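Local coordinates for protein pyridoxamine 5-phosphate-dependent dehydrase (Escherichia coli, PDB 3B8X) that removes the C3'-hydroxyl group from GDP-4-keto-6-deoxy-D-mannose in a combined transamination-deoxygenation reaction on the pathway to the O-antigen sugar L-colitose, at residues Thr12-Glu17 against Glu263-Lys267; Leu64-Ala68 against Ile210-Arg215; Tyr94-Gln98 against Val346-Phe350; Asn112-Ile116 against Asn136-Asn142. The protein carries 1 engineered substitution. All coordinates share one frame. Residue numbers count along the deposited sequence, not the author numbering.

Contact 1. Residues Thr12-Glu17 against Glu263-Lys267; sequences TWDDLE and EQLKK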
loop_
_atom_site.group_PDB
_atom_site.type_symbol
_atom_site.label_atom_id
_atom_site.label_comp_id
_atom_site.label_asym_id
_atom_site.label_seq_id
_atom_site.Cartn_x
_atom_site.Cartn_y
_atom_site.Cartn_z
ATOM N N THR B 12 -0.036 -6.989 22.786
ATOM C CA THR B 12 -0.815 -5.956 23.478
ATOM C C THR B 12 -2.295 -6.357 23.462
ATOM O O THR B 12 -3.156 -5.587 23.864
ATOM C CB THR B 12 -0.725 -4.632 22.726
ATOM O OG1 THR B 12 -1.176 -4.860 21.382
ATOM C CG2 THR B 12 0.689 -4.190 22.707
ATOM N N TRP B 13 -2.581 -7.581 23.006
ATOM C CA TRP B 13 -3.936 -8.062 22.901
ATOM C C TRP B 13 -4.337 -8.978 24.035
ATOM O O TRP B 13 -3.509 -9.701 24.623
ATOM C CB TRP B 13 -4.116 -8.923 21.656
ATOM C CG TRP B 13 -3.941 -8.243 20.338
ATOM C CD1 TRP B 13 -3.664 -6.935 20.108
ATOM C CD2 TRP B 13 -4.169 -8.839 19.062
ATOM N NE1 TRP B 13 -3.663 -6.684 18.750
ATOM C CE2 TRP B 13 -3.944 -7.853 18.088
ATOM C CE3 TRP B 13 -4.531 -10.131 18.645
ATOM C CZ2 TRP B 13 -3.977 -8.138 16.710
ATOM C CZ3 TRP B 13 -4.610 -10.406 17.282
ATOM C CH2 TRP B 13 -4.319 -9.407 16.327
ATOM N N ASP B 14 -5.642 -8.962 24.280
ATOM C CA ASP B 14 -6.299 -9.859 25.215
ATOM C C ASP B 14 -7.531 -10.422 24.567
ATOM O O ASP B 14 -7.714 -10.334 23.345
ATOM C CB ASP B 14 -6.513 -9.357 26.668
ATOM C CG ASP B 14 -7.448 -8.170 26.805
ATOM O OD1 ASP B 14 -8.163 -7.809 25.845
ATOM O OD2 ASP B 14 -7.455 -7.551 27.903
ATOM N N ASP B 15 -8.368 -11.032 25.385
ATOM C CA ASP B 15 -9.571 -11.623 24.853
ATOM C C ASP B 15 -10.342 -10.602 24.016
ATOM O O ASP B 15 -10.998 -10.985 23.053
ATOM C CB ASP B 15 -10.455 -12.186 25.979
ATOM C CG ASP B 15 -10.942 -11.093 26.965
ATOM O OD1 ASP B 15 -10.201 -10.746 27.925
ATOM O OD2 ASP B 15 -12.078 -10.582 26.796
ATOM N N LEU B 16 -10.301 -9.320 24.388
ATOM C CA LEU B 16 -11.076 -8.299 23.693
ATOM C C LEU B 16 -10.711 -8.144 22.233
ATOM O O LEU B 16 -11.592 -7.939 21.388
ATOM C CB LEU B 16 -11.066 -6.944 24.403
ATOM C CG LEU B 16 -11.660 -6.961 25.820
ATOM C CD1 LEU B 16 -11.693 -5.556 26.389
ATOM C CD2 LEU B 16 -13.059 -7.565 25.799
ATOM N N GLU B 17 -9.426 -8.244 21.922
ATOM C CA GLU B 17 -9.042 -8.128 20.524
ATOM C C GLU B 17 -9.526 -9.340 19.749
ATOM O O GLU B 17 -10.024 -9.215 18.648
ATOM C CB GLU B 17 -7.562 -7.859 20.352
ATOM C CG GLU B 17 -7.233 -6.388 20.669
ATOM C CD GLU B 17 -7.142 -6.125 22.158
ATOM O OE1 GLU B 17 -7.124 -7.092 22.925
ATOM O OE2 GLU B 17 -7.091 -4.954 22.572
ATOM N N GLU B 263 -10.377 -1.623 20.240
ATOM C CA GLU B 263 -10.142 -2.252 21.523
ATOM C C GLU B 263 -8.857 -1.659 22.027
ATOM O O GLU B 263 -8.777 -1.304 23.184
ATOM C CB GLU B 263 -10.017 -3.774 21.373
ATOM C CG GLU B 263 -11.327 -4.477 21.026
ATOM C CD GLU B 263 -12.533 -4.012 21.849
ATOM O OE1 GLU B 263 -12.386 -3.558 23.011
ATOM O OE2 GLU B 263 -13.658 -4.134 21.329
ATOM N N GLN B 264 -7.873 -1.542 21.138
ATOM C CA GLN B 264 -6.538 -1.012 21.468
ATOM C C GLN B 264 -6.596 0.423 22.002
ATOM O O GLN B 264 -5.925 0.749 22.971
ATOM C CB GLN B 264 -5.608 -1.121 20.243
ATOM C CG GLN B 264 -5.196 -2.557 19.872
ATOM C CD GLN B 264 -4.182 -3.176 20.822
ATOM O OE1 GLN B 264 -2.975 -2.986 20.667
ATOM N NE2 GLN B 264 -4.670 -3.937 21.812
ATOM N N LEU B 265 -7.392 1.281 21.371
ATOM C CA LEU B 265 -7.529 2.668 21.788
ATOM C C LEU B 265 -8.008 2.732 23.245
ATOM O O LEU B 265 -7.629 3.625 23.990
ATOM C CB LEU B 265 -8.472 3.466 20.871
ATOM C CG LEU B 265 -7.959 3.732 19.434
ATOM C CD1 LEU B 265 -8.887 4.536 18.567
ATOM C CD2 LEU B 265 -6.643 4.481 19.431
ATOM N N LYS B 266 -8.836 1.786 23.667
ATOM C CA LYS B 266 -9.260 1.872 25.044
ATOM C C LYS B 266 -8.133 1.576 26.003
ATOM O O LYS B 266 -8.097 2.113 27.116
ATOM C CB LYS B 266 -10.419 0.945 25.306
ATOM C CG LYS B 266 -11.495 1.081 24.266
ATOM C CD LYS B 266 -12.477 -0.042 24.431
ATOM C CE LYS B 266 -13.846 0.354 23.958
ATOM N NZ LYS B 266 -14.809 -0.765 24.038
ATOM N N LYS B 267 -7.192 0.736 25.586
ATOM C CA LYS B 267 -6.118 0.374 26.500
ATOM C C LYS B 267 -4.962 1.369 26.471
ATOM O O LYS B 267 -4.133 1.400 27.382
ATOM C CB LYS B 267 -5.570 -1.011 26.132
ATOM C CG LYS B 267 -6.426 -2.205 26.626
ATOM C CD LYS B 267 -6.169 -3.445 25.786
ATOM C CE LYS B 267 -6.975 -4.677 26.218
ATOM N NZ LYS B 267 -7.630 -5.180 25.048
HETATM O O HOH W 1 -13.961 -7.031 21.755
#
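Two side chains of the long helix 255-286, Gln264 and Lys267, reach across to the residues that start helix 15-27. Gln264, with chi1 to chi3 at -70°, -74° and -86°, curls so that its amide meets Thr12 at two points: NE2 donates to Thr12 O (3.0 Å), and OE1 accepts from Thr12 OG1 (2.7 Å), which the p rotamer of the threonine turns to meet it. The same NE2 donates to Glu17 OE2 (2.7 Å). Gln264 OE1 also accepts from the backbone of Ala193. Lys267 runs nearly extended through chi2 and chi3 before its ammonium group enters an acidic pocket, forming salt bridges from NZ to Asp14 OD1 (2.8 Å) and Glu17 OE2 (2.5 Å). Glu17 gets there by folding back, chi1 m and chi2 p, which also lets OE1 accept from Asp14 N (2.7 Å). Asp14, in the p rotamer, caps the helix start, where its OD1 accepts from Leu16 N (3.0 Å). On the flank, water 1 donates to Leu16 O (2.6 Å) and, weakly, to Glu263 OE2 (2.9 Å). Asp14 at the N-cap and Glu17 form a capping box at the N-terminus of helix 15-27, here tied by a salt-bridge network to a second helix.

Contact 2. Residues Leu64-Ala68 against Ile210-Arg215; sequences LMIAA and ILLCIR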
loop_
_atom_site.group_PDB
_atom_site.type_symbol
_atom_site.label_atom_id
_atom_site.label_comp_id
_atom_site.label_asym_id
_atom_site.label_seq_id
_atom_site.Cartn_x
_atom_site.Cartn_y
_atom_site.Cartn_z
ATOM N N LEU B 64 0.286 8.791 1.587
ATOM C CA LEU B 64 -0.903 9.639 1.371
ATOM C C LEU B 64 -0.728 11.049 1.893
ATOM O O LEU B 64 -1.331 11.977 1.331
ATOM C CB LEU B 64 -2.171 9.006 1.966
ATOM C CG LEU B 64 -2.698 7.680 1.351
ATOM C CD1 LEU B 64 -4.186 7.412 1.514
ATOM C CD2 LEU B 64 -2.338 7.514 -0.095
ATOM N N MET B 65 -0.015 11.209 3.012
ATOM C CA MET B 65 0.191 12.553 3.574
ATOM C C MET B 65 0.844 13.444 2.530
ATOM O O MET B 65 0.363 14.545 2.250
ATOM C CB MET B 65 1.013 12.509 4.859
ATOM C CG MET B 65 1.258 13.855 5.370
ATOM S SD MET B 65 2.011 13.785 7.017
ATOM C CE MET B 65 3.610 12.952 6.759
ATOM N N ILE B 66 1.936 12.965 1.932
ATOM C CA ILE B 66 2.641 13.725 0.873
ATOM C C ILE B 66 1.803 13.894 -0.405
ATOM O O ILE B 66 1.695 14.958 -1.006
ATOM C CB ILE B 66 3.992 13.019 0.510
ATOM C CG1 ILE B 66 4.841 12.904 1.763
ATOM C CG2 ILE B 66 4.726 13.771 -0.582
ATOM C CD1 ILE B 66 4.996 14.252 2.489
ATOM N N ALA B 67 1.235 12.804 -0.874
ATOM C CA ALA B 67 0.450 12.873 -2.093
ATOM C C ALA B 67 -0.692 13.875 -2.030
ATOM O O ALA B 67 -0.972 14.623 -2.976
ATOM C CB ALA B 67 -0.086 11.514 -2.385
ATOM N N ALA B 68 -1.441 13.836 -0.943
ATOM C CA ALA B 68 -2.566 14.747 -0.851
ATOM C C ALA B 68 -2.216 16.207 -1.120
ATOM O O ALA B 68 -3.036 16.930 -1.639
ATOM C CB ALA B 68 -3.216 14.612 0.493
ATOM N N ILE B 210 -9.565 14.541 0.384
ATOM C CA ILE B 210 -8.575 14.088 -0.597
ATOM C C ILE B 210 -8.046 12.741 -0.144
ATOM O O ILE B 210 -7.818 11.831 -0.943
ATOM C CB ILE B 210 -7.376 15.046 -0.728
ATOM C CG1 ILE B 210 -7.755 16.318 -1.522
ATOM C CG2 ILE B 210 -6.263 14.351 -1.460
ATOM C CD1 ILE B 210 -6.822 17.574 -1.307
ATOM N N LEU B 211 -7.873 12.612 1.149
ATOM C CA LEU B 211 -7.350 11.359 1.697
ATOM C C LEU B 211 -8.332 10.219 1.428
ATOM O O LEU B 211 -7.938 9.130 0.997
ATOM C CB LEU B 211 -7.049 11.466 3.204
ATOM C CG LEU B 211 -5.852 12.402 3.470
ATOM C CD1 LEU B 211 -5.764 12.860 4.923
ATOM C CD2 LEU B 211 -4.499 11.740 3.064
ATOM N N LEU B 212 -9.615 10.475 1.669
ATOM C CA LEU B 212 -10.647 9.454 1.467
ATOM C C LEU B 212 -10.708 8.966 0.032
ATOM O O LEU B 212 -11.019 7.792 -0.230
ATOM C CB LEU B 212 -12.012 9.985 1.851
ATOM C CG LEU B 212 -12.195 10.281 3.348
ATOM C CD1 LEU B 212 -13.531 10.973 3.497
ATOM C CD2 LEU B 212 -12.153 9.002 4.156
ATOM N N CYS B 213 -10.429 9.873 -0.898
ATOM C CA CYS B 213 -10.419 9.519 -2.318
ATOM C C CYS B 213 -9.186 8.706 -2.732
ATOM O O CYS B 213 -9.295 7.682 -3.400
ATOM C CB CYS B 213 -10.459 10.825 -3.127
ATOM S SG CYS B 213 -10.335 10.646 -4.945
ATOM N N ILE B 214 -7.995 9.185 -2.350
ATOM C CA ILE B 214 -6.774 8.510 -2.761
ATOM C C ILE B 214 -6.447 7.214 -2.018
ATOM O O ILE B 214 -5.583 6.420 -2.467
ATOM C CB ILE B 214 -5.605 9.454 -2.857
ATOM C CG1 ILE B 214 -5.327 10.079 -1.479
ATOM C CG2 ILE B 214 -5.828 10.433 -3.984
ATOM C CD1 ILE B 214 -4.005 10.873 -1.486
ATOM N N ARG B 215 -7.117 7.016 -0.871
ATOM C CA ARG B 215 -6.904 5.779 -0.107
ATOM C C ARG B 215 -7.498 4.650 -0.903
ATOM O O ARG B 215 -7.118 3.505 -0.735
ATOM C CB ARG B 215 -7.737 5.717 1.188
ATOM C CG ARG B 215 -7.622 4.359 1.881
ATOM C CD ARG B 215 -8.256 4.454 3.263
ATOM N NE ARG B 215 -9.665 4.890 3.204
ATOM C CZ ARG B 215 -10.441 5.094 4.269
ATOM N NH1 ARG B 215 -9.943 4.984 5.502
ATOM N NH2 ARG B 215 -11.713 5.455 4.101
#
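Helices 58-68 and 205-214 pack here in the large, mixed-sheet domain of the PLP-dependent aminotransferase fold, their short segments crossing at 112° with axes 9.9 Å apart at closest approach. No hydrogen bond links them; the interface is apolar and buried. Leu64 has the largest covered area. Its CB lies 3.8 Å from Leu211 CD2, its CD2 lies 4.0 Å from Ile214 CD1, and its CD1 reaches the end of the second segment, 3.6 Å from Arg215 CA. One turn later, Ala68 presents only a methyl group, so the backbones can draw together, with 6.1 Å between Ala68 CA and Ile210 CA. Ile214 contributes the third large share: its CD1 extends to the first helix and also meets Ala67 CB at 4.1 Å. Strand 51-55 adjoins the pair, with Val55 touching Leu64 and Val53 touching Leu211, while the guanidinium group of Arg215 leads away to a salt bridge with Glu40. The tightest side-chain approach between the helices is that of Ala68 CB to Ile210 CG2, at 3.6 Å.

Contact 3. Residues Tyr94-Gln98 against Val346-Phe350; sequences YYPLQ and VLKYF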
loop_
_atom_site.group_PDB
_atom_site.type_symbol
_atom_site.label_atom_id
_atom_site.label_comp_id
_atom_site.label_asym_id
_atom_site.label_seq_id
_atom_site.Cartn_x
_atom_site.Cartn_y
_atom_site.Cartn_z
ATOM N N TYR B 94 11.150 9.066 4.297
ATOM C CA TYR B 94 11.822 9.626 3.112
ATOM C C TYR B 94 11.323 9.317 1.675
ATOM O O TYR B 94 11.353 10.187 0.782
ATOM C CB TYR B 94 13.300 9.238 3.195
ATOM C CG TYR B 94 13.936 9.686 4.488
ATOM C CD1 TYR B 94 14.025 11.034 4.810
ATOM C CD2 TYR B 94 14.406 8.750 5.394
ATOM C CE1 TYR B 94 14.562 11.419 6.031
ATOM C CE2 TYR B 94 14.986 9.112 6.586
ATOM C CZ TYR B 94 15.081 10.454 6.885
ATOM O OH TYR B 94 15.635 10.817 8.102
ATOM N N TYR B 95 10.928 8.071 1.422
ATOM C CA TYR B 95 10.589 7.659 0.049
ATOM C C TYR B 95 9.504 8.467 -0.645
ATOM O O TYR B 95 9.628 8.780 -1.840
ATOM C CB TYR B 95 10.331 6.152 -0.055
ATOM C CG TYR B 95 11.437 5.192 0.460
ATOM C CD1 TYR B 95 12.805 5.488 0.383
ATOM C CD2 TYR B 95 11.084 3.988 1.052
ATOM C CE1 TYR B 95 13.771 4.580 0.854
ATOM C CE2 TYR B 95 12.025 3.092 1.501
ATOM C CZ TYR B 95 13.360 3.392 1.420
ATOM O OH TYR B 95 14.266 2.432 1.833
ATOM N N PRO B 96 8.375 8.670 0.048
ATOM C CA PRO B 96 7.262 9.383 -0.593
ATOM C C PRO B 96 7.805 10.746 -1.064
ATOM O O PRO B 96 7.293 11.359 -1.973
ATOM C CB PRO B 96 6.235 9.569 0.547
ATOM C CG PRO B 96 6.581 8.502 1.571
ATOM C CD PRO B 96 8.077 8.249 1.433
ATOM N N LEU B 97 8.863 11.235 -0.444
ATOM C CA LEU B 97 9.347 12.558 -0.806
ATOM C C LEU B 97 9.927 12.448 -2.176
ATOM O O LEU B 97 9.631 13.235 -3.069
ATOM C CB LEU B 97 10.375 13.053 0.218
ATOM C CG LEU B 97 9.953 13.112 1.694
ATOM C CD1 LEU B 97 11.054 13.791 2.493
ATOM C CD2 LEU B 97 8.620 13.881 1.880
ATOM N N GLN B 98 10.714 11.405 -2.375
ATOM C CA GLN B 98 11.347 11.206 -3.677
ATOM C C GLN B 98 10.306 10.756 -4.669
ATOM O O GLN B 98 10.449 10.998 -5.850
ATOM C CB GLN B 98 12.339 10.060 -3.572
ATOM C CG GLN B 98 13.089 9.722 -4.868
ATOM C CD GLN B 98 12.380 8.681 -5.737
ATOM O OE1 GLN B 98 11.486 7.954 -5.296
ATOM N NE2 GLN B 98 12.736 8.670 -7.022
ATOM N N VAL B 346 20.075 4.393 -2.135
ATOM C CA VAL B 346 18.738 4.962 -2.218
ATOM C C VAL B 346 18.801 6.430 -2.641
ATOM O O VAL B 346 17.960 6.943 -3.407
ATOM C CB VAL B 346 18.119 4.883 -0.783
ATOM C CG1 VAL B 346 16.919 5.762 -0.605
ATOM C CG2 VAL B 346 17.781 3.474 -0.438
ATOM N N LEU B 347 19.811 7.108 -2.118
ATOM C CA LEU B 347 19.960 8.529 -2.326
ATOM C C LEU B 347 20.201 8.913 -3.762
ATOM O O LEU B 347 19.848 10.020 -4.190
ATOM C CB LEU B 347 21.002 9.137 -1.389
ATOM C CG LEU B 347 20.375 9.195 -0.002
ATOM C CD1 LEU B 347 21.396 9.554 1.103
ATOM C CD2 LEU B 347 19.258 10.223 -0.102
ATOM N N LYS B 348 20.763 7.982 -4.515
ATOM C CA LYS B 348 20.974 8.268 -5.918
ATOM C C LYS B 348 19.707 8.579 -6.680
ATOM O O LYS B 348 19.786 9.164 -7.764
ATOM C CB LYS B 348 21.806 7.203 -6.626
ATOM C CG LYS B 348 21.184 5.809 -6.771
ATOM C CD LYS B 348 21.937 5.091 -7.900
ATOM C CE LYS B 348 21.722 3.590 -7.941
ATOM N NZ LYS B 348 22.773 2.939 -8.779
ATOM N N TYR B 349 18.555 8.241 -6.103
ATOM C CA TYR B 349 17.279 8.473 -6.770
ATOM C C TYR B 349 16.628 9.766 -6.292
ATOM O O TYR B 349 15.565 10.162 -6.781
ATOM C CB TYR B 349 16.338 7.279 -6.557
ATOM C CG TYR B 349 16.940 5.951 -6.947
ATOM C CD1 TYR B 349 17.398 5.074 -6.008
ATOM C CD2 TYR B 349 17.024 5.559 -8.294
ATOM C CE1 TYR B 349 17.923 3.838 -6.370
ATOM C CE2 TYR B 349 17.581 4.318 -8.666
ATOM C CZ TYR B 349 18.030 3.460 -7.685
ATOM O OH TYR B 349 18.583 2.249 -8.078
ATOM N N PHE B 350 17.268 10.407 -5.321
ATOM C CA PHE B 350 16.744 11.639 -4.743
ATOM C C PHE B 350 17.337 12.903 -5.345
ATOM O O PHE B 350 18.467 12.913 -5.798
ATOM C CB PHE B 350 17.099 11.695 -3.251
ATOM C CG PHE B 350 16.180 10.916 -2.369
ATOM C CD1 PHE B 350 16.070 9.546 -2.513
ATOM C CD2 PHE B 350 15.439 11.556 -1.374
ATOM C CE1 PHE B 350 15.227 8.829 -1.676
ATOM C CE2 PHE B 350 14.548 10.831 -0.535
ATOM C CZ PHE B 350 14.461 9.469 -0.692
#
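Aromatic and apolar contacts dominate the meeting of helix 91-99 with the turn that follows helix 344-347. Phe350 has the most surface covered. Gln98 CB sits over the Phe350 ring in a CH-pi contact, 3.6 Å from the ring centroid and 12° off the normal, while Phe350 CZ reaches into the first segment, 3.5 Å from Tyr94 O and 4.1 Å from Tyr94 CB. Val346 adds a second apolar point, its CG1 lying at the edge of the Tyr95 ring, 3.7 Å from CE1. A single hydrogen bond crosses the segments, from Gln98 NE2 to Tyr349 O (3.2 Å). At the dimer interface, Tyr95 OH is hydrogen-bonded to His217 O of the second subunit, and Tyr349 meets Phe71 of that subunit edge-to-face. A type I beta turn from Leu347 to Phe350 swings the chain from the short helix into strand 351-354. That strand is outermost in the mixed sheet within this chain, beside strand 103-107, whose Val104 touches both Phe350 and Leu97, while helix 58-68 packs through Ile66 on Pro96 and Leu97.

Contact 4. Residues Asn112-Ile116 against Asn136-Asn142; sequences NTLNI and NLLGNPN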
loop_
_atom_site.group_PDB
_atom_site.type_symbol
_atom_site.label_atom_id
_atom_site.label_comp_id
_atom_site.label_asym_id
_atom_site.label_seq_id
_atom_site.Cartn_x
_atom_site.Cartn_y
_atom_site.Cartn_z
ATOM N N ASN B 112 20.927 14.612 21.885
ATOM C CA ASN B 112 20.266 14.361 23.154
ATOM C C ASN B 112 18.815 13.960 22.969
ATOM O O ASN B 112 18.377 12.927 23.502
ATOM C CB ASN B 112 20.387 15.578 24.040
ATOM C CG ASN B 112 21.756 15.668 24.638
ATOM O OD1 ASN B 112 22.124 14.806 25.432
ATOM N ND2 ASN B 112 22.553 16.616 24.179
ATOM N N THR B 113 18.051 14.798 22.265
ATOM C CA THR B 113 16.645 14.476 22.028
ATOM C C THR B 113 16.379 13.432 20.942
ATOM O O THR B 113 15.298 12.826 20.928
ATOM C CB THR B 113 15.854 15.670 21.608
ATOM O OG1 THR B 113 16.313 16.092 20.327
ATOM C CG2 THR B 113 16.009 16.761 22.622
ATOM N N LEU B 114 17.360 13.273 20.045
ATOM C CA LEU B 114 17.311 12.388 18.869
ATOM C C LEU B 114 16.458 12.979 17.797
ATOM O O LEU B 114 16.368 12.409 16.716
ATOM C CB LEU B 114 16.803 10.968 19.180
ATOM C CG LEU B 114 17.541 10.204 20.296
ATOM C CD1 LEU B 114 17.046 8.766 20.288
ATOM C CD2 LEU B 114 19.069 10.313 20.131
ATOM N N ASN B 115 15.875 14.143 18.082
ATOM C CA ASN B 115 15.040 14.860 17.089
ATOM C C ASN B 115 15.855 15.922 16.334
ATOM O O ASN B 115 17.055 16.116 16.637
ATOM C CB ASN B 115 13.783 15.437 17.746
ATOM C CG ASN B 115 12.796 14.354 18.155
ATOM O OD1 ASN B 115 12.736 13.286 17.557
ATOM N ND2 ASN B 115 12.045 14.617 19.194
ATOM N N ILE B 116 15.253 16.493 15.285
ATOM C CA ILE B 116 15.922 17.472 14.427
ATOM C C ILE B 116 16.551 18.588 15.296
ATOM O O ILE B 116 15.961 19.026 16.265
ATOM C CB ILE B 116 14.925 18.101 13.447
ATOM C CG1 ILE B 116 15.648 18.891 12.327
ATOM C CG2 ILE B 116 13.991 18.957 14.216
ATOM C CD1 ILE B 116 14.841 19.112 11.062
ATOM N N ASN B 136 8.762 12.653 15.291
ATOM C CA ASN B 136 8.901 12.552 16.752
ATOM C C ASN B 136 9.535 11.204 17.037
ATOM O O ASN B 136 8.872 10.157 16.987
ATOM C CB ASN B 136 7.542 12.699 17.460
ATOM C CG ASN B 136 6.881 14.024 17.141
ATOM O OD1 ASN B 136 7.504 15.096 17.317
ATOM N ND2 ASN B 136 5.672 13.962 16.563
ATOM N N LEU B 137 10.847 11.221 17.260
ATOM C CA LEU B 137 11.600 9.995 17.384
ATOM C C LEU B 137 11.476 9.237 18.689
ATOM O O LEU B 137 11.652 9.780 19.782
ATOM C CB LEU B 137 13.075 10.184 16.989
ATOM C CG LEU B 137 13.705 8.983 16.262
ATOM C CD1 LEU B 137 13.317 8.970 14.775
ATOM C CD2 LEU B 137 15.234 9.009 16.394
ATOM N N LEU B 138 11.215 7.953 18.528
ATOM C CA LEU B 138 11.199 6.998 19.619
ATOM C C LEU B 138 10.239 7.361 20.726
ATOM O O LEU B 138 10.423 6.940 21.874
ATOM C CB LEU B 138 12.605 6.887 20.210
ATOM C CG LEU B 138 13.200 5.492 20.156
ATOM C CD1 LEU B 138 13.113 4.939 18.739
ATOM C CD2 LEU B 138 14.636 5.537 20.689
ATOM N N GLY B 139 9.250 8.181 20.427
ATOM C CA GLY B 139 8.329 8.496 21.497
ATOM C C GLY B 139 8.456 9.977 21.884
ATOM O O GLY B 139 7.568 10.543 22.543
ATOM N N ASN B 140 9.589 10.545 21.505
ATOM C CA ASN B 140 9.881 11.910 21.898
ATOM C C ASN B 140 9.334 12.938 20.925
ATOM O O ASN B 140 9.839 13.032 19.792
ATOM C CB ASN B 140 11.397 12.068 21.967
ATOM C CG ASN B 140 11.854 13.016 23.068
ATOM O OD1 ASN B 140 11.130 13.254 24.053
ATOM N ND2 ASN B 140 13.091 13.532 22.926
ATOM N N PRO B 141 8.396 13.778 21.377
ATOM C CA PRO B 141 7.882 14.831 20.486
ATOM C C PRO B 141 8.931 15.923 20.267
ATOM O O PRO B 141 9.803 16.187 21.118
ATOM C CB PRO B 141 6.726 15.453 21.289
ATOM C CG PRO B 141 7.063 15.220 22.744
ATOM C CD PRO B 141 7.996 13.991 22.786
ATOM N N ASN B 142 8.798 16.599 19.135
ATOM C CA ASN B 142 9.667 17.738 18.848
ATOM C C ASN B 142 9.227 18.890 19.727
ATOM O O ASN B 142 8.115 18.872 20.255
ATOM C CB ASN B 142 9.465 18.165 17.398
ATOM C CG ASN B 142 10.209 17.296 16.465
ATOM O OD1 ASN B 142 11.351 17.627 16.143
ATOM N ND2 ASN B 142 9.666 16.079 16.175
HETATM O O HOH W 2 12.507 17.053 21.172
HETATM O O HOH W 3 13.364 19.246 17.212
#
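Asn115 makes two of the strongest bonds in this contact: its OD1 accepts from Leu137 N (2.8 Å) and its ND2 donates to Asn140 O (2.8 Å), so one side-chain amide spans the bend of 136-142. Both segments are loops beside the mixed sheet of the PLP-dependent aminotransferase fold, one after strand 103-107 and the other after strand 129-135. A third bond runs from Asn140 ND2 to Thr113 O (3.1 Å); the other end of the Asn140 amide, OD1, accepts from Thr298 N. Each loop also braces itself. Thr113 OG1 accepts from Asn115 N (3.0 Å) in an ST turn, and Asn136 OD1 receives both Asn142 N (2.7 Å) and Asn142 ND2 (2.6 Å). Between Leu138 and Asn140 the chain passes through Gly139, whose backbone angles would press a CB against the preceding carbonyl oxygen. Outside this polar centre, Leu114 packs its CB 3.7 Å from Leu137 CD2 and its CD1 4.0 Å from Leu138 CD2, next to strand 305-310. Leu137 in turn lies about 5 Å by its side chain from the bound sugar-nucleotide cofactor adduct. At the far edge, water 3 donates to both Ile116 O and Asn142 OD1, each at 2.8 Å.

Contact 2 and contact 4 are buried, whereas contacts 1 and 3 are only partly so. Burial does not fix the chemistry: contact 2 is purely apolar between two helices, but contact 4 joins two loops largely through amide hydrogen bonds. Contact 1 relies on charge at a helix start, and contact 3 on aromatic packing with one hydrogen bond. Contacts 2 and 3 are neighbours, since Ile66 CD1 of helix 58-68 lies 3.7 Å from Leu97 CD2 of helix 91-99, so the two helices pack directly against each other there. Strand 103-107 leads into the first loop of contact 4 and also borders contact 3. Contact 1 stands apart, its centre about 36 Å from that of contact 3.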